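Long-range contacts in choline kinase (Cryptosporidium parvum, PDB 3MES), which probably phosphorylates choline, and perhaps ethanolamine, with ATP as phosphate donor, and here holds ADP, magnesium and the bis-quaternary decamethonium ion: residues W371-I376 against T397-Y402; R201-R206 against E230-L235. All blocks are in the same frame, centred on the assembly; numbering follows the deposited sequence.

Contact 1 of 2, residues W371-I376 against T397-Y402; sequences WGLWSI and TRFTHY. With DME (decamethonium ion), chain K.
At the aromatic wall of the decamethonium pocket, probably also the choline site, helices 364-376 and 391-411 pack nearly antiparallel, their axes 9.0 Å apart at the closest approach and their directions 159° apart, and Gly372 sits where they come nearest. Without a side chain there, the Phe399 ring can reach the backbone itself: its CE1 lies 3.5 Å from Gly372 CA, and its CZ lies against the peptide leading into Leu373. The two aliphatic neighbours meet the same ring roughly at right angles, Ile376 CD1 at the ring edge, 3.7 Å from Phe399 CE2, and Leu373 CD2 3.8 Å from Phe399 CZ. On the ligand side of the glycine, Arg398, its chain bent at chi2 and chi3, runs alongside Trp371, with the guanidinium and indole planes 30° apart; Arg398 NH1 comes within 3.7 Å of Trp371 CB. Hydrogen bonds to Tyr394, His368 and Ser367 occupy all three guanidinium nitrogens, and Asn300 takes the indole NH of Trp371, so both groups are held in their orientation. One quaternary head of decamethonium lies over a face of the Trp371 indole, its methyl C17 3.3 Å from Trp371 CZ3 while methyl C18 covers the five-membered ring. The same C17 also lies over a face of Trp374, whose CH2 is 3.8 Å from C8 of the decamethylene chain. Trp371, and more loosely Trp374, thus offer pi faces to the head group, consistent with cation-pi attraction. Arg398, held by three partners beside that head group and close to the magnesium ligands Glu304 and Tyr307, probably helps to order this side of the site, though its own charge may disfavour the cation somewhat.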
# COMPACT_ATOMS: atom_id res chain seq x y z
N TRP B 371 -19.77 17.77 -9.93
CA TRP B 371 -20.71 16.93 -9.20
C TRP B 371 -21.98 17.69 -8.82
O TRP B 371 -23.01 17.08 -8.56
CB TRP B 371 -20.03 16.31 -7.99
CG TRP B 371 -18.95 15.36 -8.38
CD1 TRP B 371 -17.61 15.46 -8.11
CD2 TRP B 371 -19.11 14.15 -9.14
NE1 TRP B 371 -16.94 14.39 -8.64
CE2 TRP B 371 -17.83 13.58 -9.28
CE3 TRP B 371 -20.21 13.51 -9.72
CZ2 TRP B 371 -17.63 12.38 -9.98
CZ3 TRP B 371 -20.00 12.32 -10.40
CH2 TRP B 371 -18.72 11.78 -10.53
N GLY B 372 -21.89 19.01 -8.80
CA GLY B 372 -23.07 19.85 -8.61
C GLY B 372 -24.02 19.70 -9.79
O GLY B 372 -25.17 19.31 -9.63
N LEU B 373 -23.53 20.02 -10.98
CA LEU B 373 -24.33 19.89 -12.19
C LEU B 373 -24.78 18.44 -12.37
O LEU B 373 -25.92 18.18 -12.77
CB LEU B 373 -23.53 20.33 -13.42
CG LEU B 373 -22.97 21.75 -13.38
CD1 LEU B 373 -22.16 22.04 -14.65
CD2 LEU B 373 -24.09 22.77 -13.21
N TRP B 374 -23.89 17.50 -12.07
CA TRP B 374 -24.19 16.08 -12.15
C TRP B 374 -25.37 15.72 -11.26
O TRP B 374 -26.28 14.99 -11.66
CB TRP B 374 -22.97 15.26 -11.75
CG TRP B 374 -23.22 13.79 -11.59
CD1 TRP B 374 -23.11 12.83 -12.56
CD2 TRP B 374 -23.62 13.11 -10.40
NE1 TRP B 374 -23.42 11.60 -12.04
CE2 TRP B 374 -23.73 11.74 -10.72
CE3 TRP B 374 -23.88 13.52 -9.09
CZ2 TRP B 374 -24.10 10.78 -9.78
CZ3 TRP B 374 -24.26 12.56 -8.16
CH2 TRP B 374 -24.36 11.21 -8.50
N SER B 375 -25.36 16.25 -10.04
CA SER B 375 -26.40 15.97 -9.06
C SER B 375 -27.76 16.44 -9.57
O SER B 375 -28.79 15.85 -9.25
CB SER B 375 -26.06 16.64 -7.73
OG SER B 375 -26.70 15.98 -6.65
N ILE B 376 -27.75 17.50 -10.37
CA ILE B 376 -28.99 18.03 -10.95
C ILE B 376 -29.37 17.25 -12.21
O ILE B 376 -30.54 16.94 -12.42
CB ILE B 376 -28.85 19.51 -11.33
CG1 ILE B 376 -28.41 20.33 -10.11
CG2 ILE B 376 -30.16 20.04 -11.88
CD1 ILE B 376 -28.30 21.82 -10.40
N THR B 397 -25.04 22.16 -1.98
CA THR B 397 -23.85 22.11 -1.13
C THR B 397 -22.57 22.25 -1.95
O THR B 397 -21.72 23.08 -1.63
CB THR B 397 -23.82 20.81 -0.30
OG1 THR B 397 -25.03 20.71 0.46
CG2 THR B 397 -22.64 20.82 0.66
N ARG B 398 -22.44 21.45 -3.00
CA ARG B 398 -21.25 21.52 -3.85
C ARG B 398 -21.08 22.93 -4.42
O ARG B 398 -19.97 23.45 -4.48
CB ARG B 398 -21.31 20.49 -4.98
CG ARG B 398 -21.43 19.04 -4.51
CD ARG B 398 -20.41 18.69 -3.43
NE ARG B 398 -19.03 18.97 -3.84
CZ ARG B 398 -18.21 18.07 -4.39
NH1 ARG B 398 -18.63 16.83 -4.62
NH2 ARG B 398 -16.98 18.42 -4.72
N PHE B 399 -22.19 23.53 -4.85
CA PHE B 399 -22.15 24.89 -5.37
C PHE B 399 -21.72 25.86 -4.28
O PHE B 399 -20.79 26.65 -4.47
CB PHE B 399 -23.51 25.31 -5.95
CG PHE B 399 -23.91 24.56 -7.19
CD1 PHE B 399 -22.95 23.98 -8.00
CD2 PHE B 399 -25.24 24.45 -7.55
CE1 PHE B 399 -23.31 23.29 -9.15
CE2 PHE B 399 -25.60 23.77 -8.70
CZ PHE B 399 -24.64 23.19 -9.50
N THR B 400 -22.39 25.81 -3.14
CA THR B 400 -22.01 26.62 -1.99
C THR B 400 -20.51 26.52 -1.76
O THR B 400 -19.82 27.54 -1.65
CB THR B 400 -22.74 26.16 -0.71
OG1 THR B 400 -24.15 26.36 -0.86
CG2 THR B 400 -22.25 26.93 0.50
N HIS B 401 -19.99 25.30 -1.71
CA HIS B 401 -18.58 25.08 -1.42
C HIS B 401 -17.66 25.60 -2.52
O HIS B 401 -16.52 25.96 -2.26
CB HIS B 401 -18.30 23.60 -1.14
CG HIS B 401 -18.82 23.13 0.18
ND1 HIS B 401 -19.11 21.80 0.44
CD2 HIS B 401 -19.12 23.81 1.32
CE1 HIS B 401 -19.55 21.69 1.68
NE2 HIS B 401 -19.57 22.89 2.23
N TYR B 402 -18.16 25.63 -3.75
CA TYR B 402 -17.41 26.22 -4.85
C TYR B 402 -17.13 27.69 -4.58
O TYR B 402 -16.00 28.15 -4.66
CB TYR B 402 -18.15 26.09 -6.18
CG TYR B 402 -17.55 26.95 -7.27
CD1 TYR B 402 -16.53 26.47 -8.06
CD2 TYR B 402 -18.00 28.25 -7.48
CE1 TYR B 402 -15.96 27.25 -9.05
CE2 TYR B 402 -17.44 29.04 -8.46
CZ TYR B 402 -16.42 28.53 -9.24
OH TYR B 402 -15.86 29.31 -10.23
N1 DME K . -24.56 4.03 0.36
C2 DME K . -25.72 4.47 -0.44
C3 DME K . -25.24 5.15 -1.72
C4 DME K . -26.37 5.95 -2.37
C5 DME K . -25.93 6.59 -3.70
C6 DME K . -24.91 7.71 -3.46
C7 DME K . -25.47 9.07 -3.90
C8 DME K . -24.59 9.70 -4.99
C9 DME K . -23.55 10.64 -4.40
C10 DME K . -22.20 10.48 -5.11
C11 DME K . -21.46 11.82 -5.20
N12 DME K . -20.21 11.66 -5.96
C13 DME K . -24.84 4.21 1.79
C14 DME K . -24.30 2.61 0.08
C15 DME K . -23.38 4.83 -0.01
C16 DME K . -19.37 10.62 -5.35
C17 DME K . -20.54 11.26 -7.34
C18 DME K . -19.48 12.93 -5.97

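Contact 2 of 2, residues R201-R206 against E230-L235; sequences RIYLWR and EEIDQL
Ile232 has the most surface buried here, and its two branches divide the work against helix 198-214. CG2, set anti to the backbone N by the first torsion (CG1 at chi1 -67°), meets the edge of the Tyr203 ring in its plane, 3.9 Å from Tyr203 CE2, and also touches Arg206 NH1 at 3.7 Å. The longer branch puts CD1 against both Arg206 CD and Ile202 CG2, in looser contacts. Ile202, the next most buried, sends its CD1 to a close methyl contact of 3.5 Å with Leu235 CD2, the two side chains crossing nearly at right angles. Arg206 closes the outer side: its chain stays extended as far as CD and then bends at chi3 (58°), which brings NH1 beside Ile232. That nitrogen lies 4.3 Å from Asp233 OD1, too far for a salt bridge, and a water bridges the two, accepting from Arg206 NH1 at 2.9 Å and donating to Asp233 OD1 at 2.8 Å. One guanidinium face rests on Tyr203, whose hydroxyl is hydrogen-bonded to Glu236. The apolar seam joins helix 198-214 to residues 232-235, and helix 364-376 packs against it, with Thr370 touching Ile202, Leu373 touching Ile232 and Ile369 touching Leu235.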
# COMPACT_ATOMS: atom_id res chain seq x y z
N ARG B 201 -17.05 17.52 -20.10
CA ARG B 201 -18.00 16.91 -19.17
C ARG B 201 -18.85 17.97 -18.48
O ARG B 201 -20.06 17.81 -18.34
CB ARG B 201 -17.27 16.04 -18.15
CG ARG B 201 -18.15 15.43 -17.08
CD ARG B 201 -17.45 14.28 -16.39
NE ARG B 201 -17.31 13.13 -17.28
CZ ARG B 201 -16.58 12.05 -17.00
NH1 ARG B 201 -15.91 11.97 -15.86
NH2 ARG B 201 -16.52 11.05 -17.87
N ILE B 202 -18.21 19.05 -18.04
CA ILE B 202 -18.93 20.14 -17.39
C ILE B 202 -19.97 20.76 -18.32
O ILE B 202 -21.12 20.97 -17.94
CB ILE B 202 -17.98 21.24 -16.88
CG1 ILE B 202 -17.28 20.78 -15.60
CG2 ILE B 202 -18.75 22.52 -16.61
CD1 ILE B 202 -16.33 21.80 -15.01
N TYR B 203 -19.56 21.06 -19.55
CA TYR B 203 -20.48 21.63 -20.53
C TYR B 203 -21.59 20.63 -20.84
O TYR B 203 -22.77 20.99 -20.91
CB TYR B 203 -19.74 22.04 -21.81
CG TYR B 203 -18.62 23.03 -21.59
CD1 TYR B 203 -17.42 22.92 -22.28
CD2 TYR B 203 -18.75 24.06 -20.67
CE1 TYR B 203 -16.39 23.82 -22.07
CE2 TYR B 203 -17.73 24.97 -20.46
CZ TYR B 203 -16.55 24.84 -21.16
OH TYR B 203 -15.54 25.74 -20.94
N LEU B 204 -21.21 19.37 -21.01
CA LEU B 204 -22.17 18.32 -21.31
C LEU B 204 -23.20 18.19 -20.19
O LEU B 204 -24.40 18.11 -20.45
CB LEU B 204 -21.44 16.99 -21.49
CG LEU B 204 -22.09 16.01 -22.46
CD1 LEU B 204 -21.83 16.48 -23.89
CD2 LEU B 204 -21.55 14.60 -22.25
N TRP B 205 -22.74 18.17 -18.95
CA TRP B 205 -23.64 18.02 -17.81
C TRP B 205 -24.38 19.31 -17.48
O TRP B 205 -25.46 19.28 -16.89
CB TRP B 205 -22.89 17.49 -16.58
CG TRP B 205 -22.46 16.07 -16.72
CD1 TRP B 205 -22.80 15.21 -17.73
CD2 TRP B 205 -21.65 15.32 -15.80
NE1 TRP B 205 -22.23 13.97 -17.51
CE2 TRP B 205 -21.52 14.01 -16.33
CE3 TRP B 205 -21.02 15.62 -14.59
CZ2 TRP B 205 -20.79 13.02 -15.69
CZ3 TRP B 205 -20.29 14.63 -13.96
CH2 TRP B 205 -20.18 13.34 -14.51
N ARG B 206 -23.81 20.45 -17.88
CA ARG B 206 -24.49 21.73 -17.71
C ARG B 206 -25.80 21.73 -18.49
O ARG B 206 -26.84 22.15 -17.98
CB ARG B 206 -23.61 22.88 -18.19
CG ARG B 206 -24.32 24.23 -18.18
CD ARG B 206 -23.44 25.31 -18.77
NE ARG B 206 -23.04 24.99 -20.14
CZ ARG B 206 -22.19 25.72 -20.85
NH1 ARG B 206 -21.65 26.82 -20.33
NH2 ARG B 206 -21.88 25.36 -22.09
N GLU B 230 -22.80 31.47 -14.38
CA GLU B 230 -21.95 32.58 -14.78
C GLU B 230 -20.48 32.25 -14.58
O GLU B 230 -19.64 32.58 -15.41
CB GLU B 230 -22.31 33.84 -13.99
CG GLU B 230 -23.75 34.29 -14.14
CD GLU B 230 -24.03 35.60 -13.43
OE1 GLU B 230 -25.19 36.07 -13.47
OE2 GLU B 230 -23.08 36.17 -12.84
N GLU B 231 -20.18 31.58 -13.47
CA GLU B 231 -18.81 31.19 -13.15
C GLU B 231 -18.24 30.26 -14.21
O GLU B 231 -17.06 30.33 -14.54
CB GLU B 231 -18.76 30.52 -11.77
CG GLU B 231 -19.13 31.43 -10.61
CD GLU B 231 -18.00 32.35 -10.21
OE1 GLU B 231 -16.83 31.92 -10.24
OE2 GLU B 231 -18.29 33.52 -9.86
N ILE B 232 -19.08 29.38 -14.74
CA ILE B 232 -18.65 28.40 -15.73
C ILE B 232 -18.01 29.06 -16.95
O ILE B 232 -17.08 28.50 -17.55
CB ILE B 232 -19.81 27.49 -16.16
CG1 ILE B 232 -20.24 26.60 -14.99
CG2 ILE B 232 -19.41 26.64 -17.35
CD1 ILE B 232 -21.29 25.57 -15.35
N ASP B 233 -18.50 30.24 -17.32
CA ASP B 233 -17.96 30.96 -18.47
C ASP B 233 -16.49 31.32 -18.28
O ASP B 233 -15.74 31.43 -19.25
CB ASP B 233 -18.78 32.22 -18.74
CG ASP B 233 -20.18 31.91 -19.24
OD1 ASP B 233 -20.34 30.95 -20.03
OD2 ASP B 233 -21.12 32.63 -18.85
N GLN B 234 -16.08 31.51 -17.03
CA GLN B 234 -14.70 31.89 -16.71
C GLN B 234 -13.85 30.68 -16.34
O GLN B 234 -12.65 30.80 -16.13
CB GLN B 234 -14.68 32.87 -15.54
CG GLN B 234 -15.50 34.13 -15.73
CD GLN B 234 -15.64 34.93 -14.45
OE1 GLN B 234 -15.67 36.17 -14.48
NE2 GLN B 234 -15.70 34.24 -13.32
N LEU B 235 -14.49 29.52 -16.26
CA LEU B 235 -13.87 28.33 -15.69
C LEU B 235 -12.57 27.92 -16.37
O LEU B 235 -11.62 27.50 -15.71
CB LEU B 235 -14.86 27.17 -15.67
CG LEU B 235 -14.60 26.09 -14.62
CD1 LEU B 235 -14.19 26.72 -13.30
CD2 LEU B 235 -15.83 25.21 -14.44
O HOH W 1 -19.48 28.54 -21.06

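Going from the N terminus, the chain passes through the antiparallel sheet before helix 198-214, and contact 2 then closes a loop of 23 residues, mostly helical, by bringing 230-235 back against it. Contact 1 follows much later, closing 20 residues between helices 364-376 and 391-411, so the two loops lie in series and neither nests nor crosses. In space their centres are only 12 Å apart. Leu373 CD1 touches the carbonyl O of Ile202, Trp374 packs on Trp205, and Tyr402 OH probably hydrogen-bonds Glu231 OE1. Together they tie helices 198-214, 222-231, 364-376 and 391-411 to one another, with the decamethonium pocket on the contact 1 side.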